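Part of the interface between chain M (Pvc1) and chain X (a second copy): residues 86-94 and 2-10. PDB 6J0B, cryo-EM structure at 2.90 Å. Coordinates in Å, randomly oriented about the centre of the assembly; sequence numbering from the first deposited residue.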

# COMPACT_ATOMS: atom_id res chain seq x y z
N LEU M 86 1.67 30.71 -16.72
CA LEU M 86 0.61 29.99 -16.00
C LEU M 86 0.20 28.67 -16.64
O LEU M 86 0.47 27.61 -16.06
CB LEU M 86 -0.50 31.03 -15.88
CG LEU M 86 -1.89 30.60 -15.46
CD1 LEU M 86 -1.97 30.68 -13.97
CD2 LEU M 86 -2.93 31.48 -16.12
N ASN M 87 -0.36 28.66 -17.85
CA ASN M 87 -0.60 27.43 -18.58
C ASN M 87 0.04 27.47 -19.96
O ASN M 87 -0.17 26.55 -20.75
CB ASN M 87 -2.10 27.15 -18.71
CG ASN M 87 -2.83 28.18 -19.55
OD1 ASN M 87 -2.43 29.34 -19.61
ND2 ASN M 87 -3.90 27.76 -20.20
N GLN M 88 0.81 28.51 -20.25
CA GLN M 88 1.36 28.74 -21.57
C GLN M 88 2.80 28.26 -21.59
O GLN M 88 3.66 28.80 -20.87
CB GLN M 88 1.28 30.22 -21.94
CG GLN M 88 -0.11 30.78 -21.88
CD GLN M 88 -0.17 32.21 -22.31
OE1 GLN M 88 0.85 32.81 -22.66
NE2 GLN M 88 -1.36 32.79 -22.29
N VAL M 89 3.07 27.25 -22.40
CA VAL M 89 4.41 26.75 -22.64
C VAL M 89 4.49 26.46 -24.13
O VAL M 89 3.48 26.24 -24.79
CB VAL M 89 4.70 25.50 -21.77
CG1 VAL M 89 3.87 24.34 -22.21
CG2 VAL M 89 6.18 25.15 -21.74
N GLU M 90 5.70 26.52 -24.68
CA GLU M 90 5.88 26.12 -26.07
C GLU M 90 6.00 24.60 -26.13
O GLU M 90 6.96 24.03 -25.62
CB GLU M 90 7.11 26.77 -26.67
CG GLU M 90 7.34 26.36 -28.11
CD GLU M 90 8.67 26.82 -28.65
OE1 GLU M 90 8.82 26.87 -29.88
OE2 GLU M 90 9.56 27.14 -27.83
N LYS M 91 5.01 23.96 -26.74
CA LYS M 91 5.07 22.53 -26.99
C LYS M 91 5.78 22.29 -28.31
O LYS M 91 5.64 23.07 -29.26
CB LYS M 91 3.66 21.94 -27.05
CG LYS M 91 2.79 22.35 -25.89
CD LYS M 91 1.45 21.66 -25.97
CE LYS M 91 0.70 21.78 -24.67
NZ LYS M 91 -0.58 21.03 -24.73
N LYS M 92 6.55 21.21 -28.37
CA LYS M 92 7.30 20.90 -29.57
C LYS M 92 7.39 19.40 -29.74
O LYS M 92 7.18 18.63 -28.80
CB LYS M 92 8.70 21.53 -29.53
CG LYS M 92 9.43 21.28 -28.25
CD LYS M 92 10.66 22.15 -28.13
CE LYS M 92 10.32 23.60 -27.97
NZ LYS M 92 11.52 24.37 -27.57
N ASP M 93 7.69 18.98 -30.97
CA ASP M 93 7.68 17.58 -31.33
C ASP M 93 9.05 16.96 -31.12
O ASP M 93 10.08 17.53 -31.48
CB ASP M 93 7.25 17.42 -32.79
CG ASP M 93 5.95 18.13 -33.09
OD1 ASP M 93 5.11 18.26 -32.18
OD2 ASP M 93 5.77 18.58 -34.24
N ILE M 94 9.05 15.77 -30.53
CA ILE M 94 10.26 15.01 -30.22
C ILE M 94 10.27 13.80 -31.14
O ILE M 94 9.24 13.14 -31.31
CB ILE M 94 10.30 14.60 -28.73
CG1 ILE M 94 10.93 15.70 -27.88
CG2 ILE M 94 11.07 13.31 -28.50
CD1 ILE M 94 10.00 16.82 -27.51
N SER X 2 3.24 20.62 -32.05
CA SER X 2 3.95 21.87 -32.02
C SER X 2 3.04 23.09 -31.86
O SER X 2 2.93 23.91 -32.77
CB SER X 2 4.78 22.02 -33.29
OG SER X 2 5.35 23.31 -33.39
N THR X 3 2.40 23.22 -30.70
CA THR X 3 1.54 24.37 -30.45
C THR X 3 2.38 25.58 -30.06
O THR X 3 3.22 25.50 -29.15
CB THR X 3 0.52 24.07 -29.35
OG1 THR X 3 -0.08 22.79 -29.59
CG2 THR X 3 -0.56 25.12 -29.34
N SER X 4 2.17 26.69 -30.75
CA SER X 4 2.82 27.95 -30.41
C SER X 4 2.25 28.51 -29.11
O SER X 4 1.14 28.17 -28.69
CB SER X 4 2.64 28.95 -31.54
OG SER X 4 3.05 30.25 -31.15
N THR X 5 3.02 29.38 -28.46
CA THR X 5 2.61 29.88 -27.16
C THR X 5 1.52 30.95 -27.25
O THR X 5 0.85 31.21 -26.25
CB THR X 5 3.81 30.43 -26.39
OG1 THR X 5 3.40 30.80 -25.07
CG2 THR X 5 4.40 31.65 -27.08
N SER X 6 1.32 31.55 -28.43
CA SER X 6 0.20 32.45 -28.62
C SER X 6 -1.06 31.72 -29.05
O SER X 6 -2.15 32.30 -28.99
CB SER X 6 0.54 33.53 -29.65
OG SER X 6 0.57 32.99 -30.96
N GLN X 7 -0.93 30.47 -29.50
CA GLN X 7 -2.12 29.66 -29.78
C GLN X 7 -2.78 29.18 -28.50
O GLN X 7 -4.00 29.04 -28.44
CB GLN X 7 -1.75 28.47 -30.66
CG GLN X 7 -1.10 28.81 -31.98
CD GLN X 7 -0.91 27.59 -32.85
OE1 GLN X 7 0.00 27.53 -33.67
NE2 GLN X 7 -1.78 26.61 -32.68
N ILE X 8 -1.98 28.91 -27.46
CA ILE X 8 -2.51 28.46 -26.18
C ILE X 8 -3.30 29.57 -25.50
O ILE X 8 -4.30 29.31 -24.82
CB ILE X 8 -1.34 27.94 -25.31
CG1 ILE X 8 -0.68 26.75 -26.01
CG2 ILE X 8 -1.80 27.54 -23.92
CD1 ILE X 8 0.32 26.01 -25.18
N ALA X 9 -2.92 30.83 -25.73
CA ALA X 9 -3.66 31.96 -25.19
C ALA X 9 -5.04 32.11 -25.81
O ALA X 9 -5.91 32.75 -25.21
CB ALA X 9 -2.87 33.24 -25.37
N VAL X 10 -5.26 31.55 -27.00
CA VAL X 10 -6.54 31.68 -27.68
C VAL X 10 -7.39 30.42 -27.53
O VAL X 10 -8.60 30.50 -27.34
CB VAL X 10 -6.30 32.03 -29.16
CG1 VAL X 10 -7.60 32.35 -29.86
CG2 VAL X 10 -5.34 33.19 -29.28

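The contact between the two Pvc1 copies is a small, mixed one, in which the N-terminal segment of chain X is tied to an extended segment of chain M by a few polar links while the first turns of the following helix set an isoleucine against the chain M backbone; together the two stretches bury 523 Å².

The shortest polar link lies near the start of chain X. Ser2(X) N donates a hydrogen bond to Asp93(M) OD1 at 3.0 Å. The CA-to-CB bond of Asp93(M) points sideways, but with chi1 in the m rotamer its carboxylate comes nearer to chain X, and OD1 is also hydrogen-bonded elsewhere in the structure. Close by, Ser2(X) CA approaches Lys91(M) O at 3.5 Å in a CA-H...O contact, with an angle of 148° at the hydrogen. The backbones run close here, with the CA atoms of Lys92(M) and Ser2(X) 4.3 Å apart. One residue further along chain X, Lys91(M) N donates a weak hydrogen bond to Thr3(X) O, 3.4 Å away. These links use backbone atoms of chain X.

Ile8(X) has the largest area covered by the opposing stretch, 85 Å². Its CA-to-CB bond points toward chain M, and the side chain, in the m,t rotamer, lies along the backbone: CD1 is 3.2 Å from Val89(M) O, a tight approach, and CG2 is 3.7 Å from Asn87(M) O. CG2 also packs 4.2 Å from Gln88(M) CG, and CD1 lies 4.3 Å from Lys91(M) CE. A branched aliphatic residue suits this position because its separate methyl groups reach different points along the extended chain.

Lys91(M) contributes through its methylene groups as well as its backbone. Its CA-to-CB bond points toward chain X, and chi2 to chi4 are all t; CD lies 4.1 Å from Thr3(X) OG1, so its methylenes lie against chain X, and 67 Å² of the residue as a whole is covered. Gln88(M), also extended along chi2, flanks the isoleucine: its CB is 3.8 Å from Thr5(X) OG1, and its NE2 rests 3.5 Å from Ala9(X) CB.

Interactions within each stretch accompany these contacts. Ser4(X), whose CA-to-CB bond points away from chain M, caps the helix by accepting a weak hydrogen bond from Ser6(X) N at its OG, 3.5 Å away. On chain M, Lys92(M) NZ and Glu90(M) OE2 form a salt bridge at 3.4 Å.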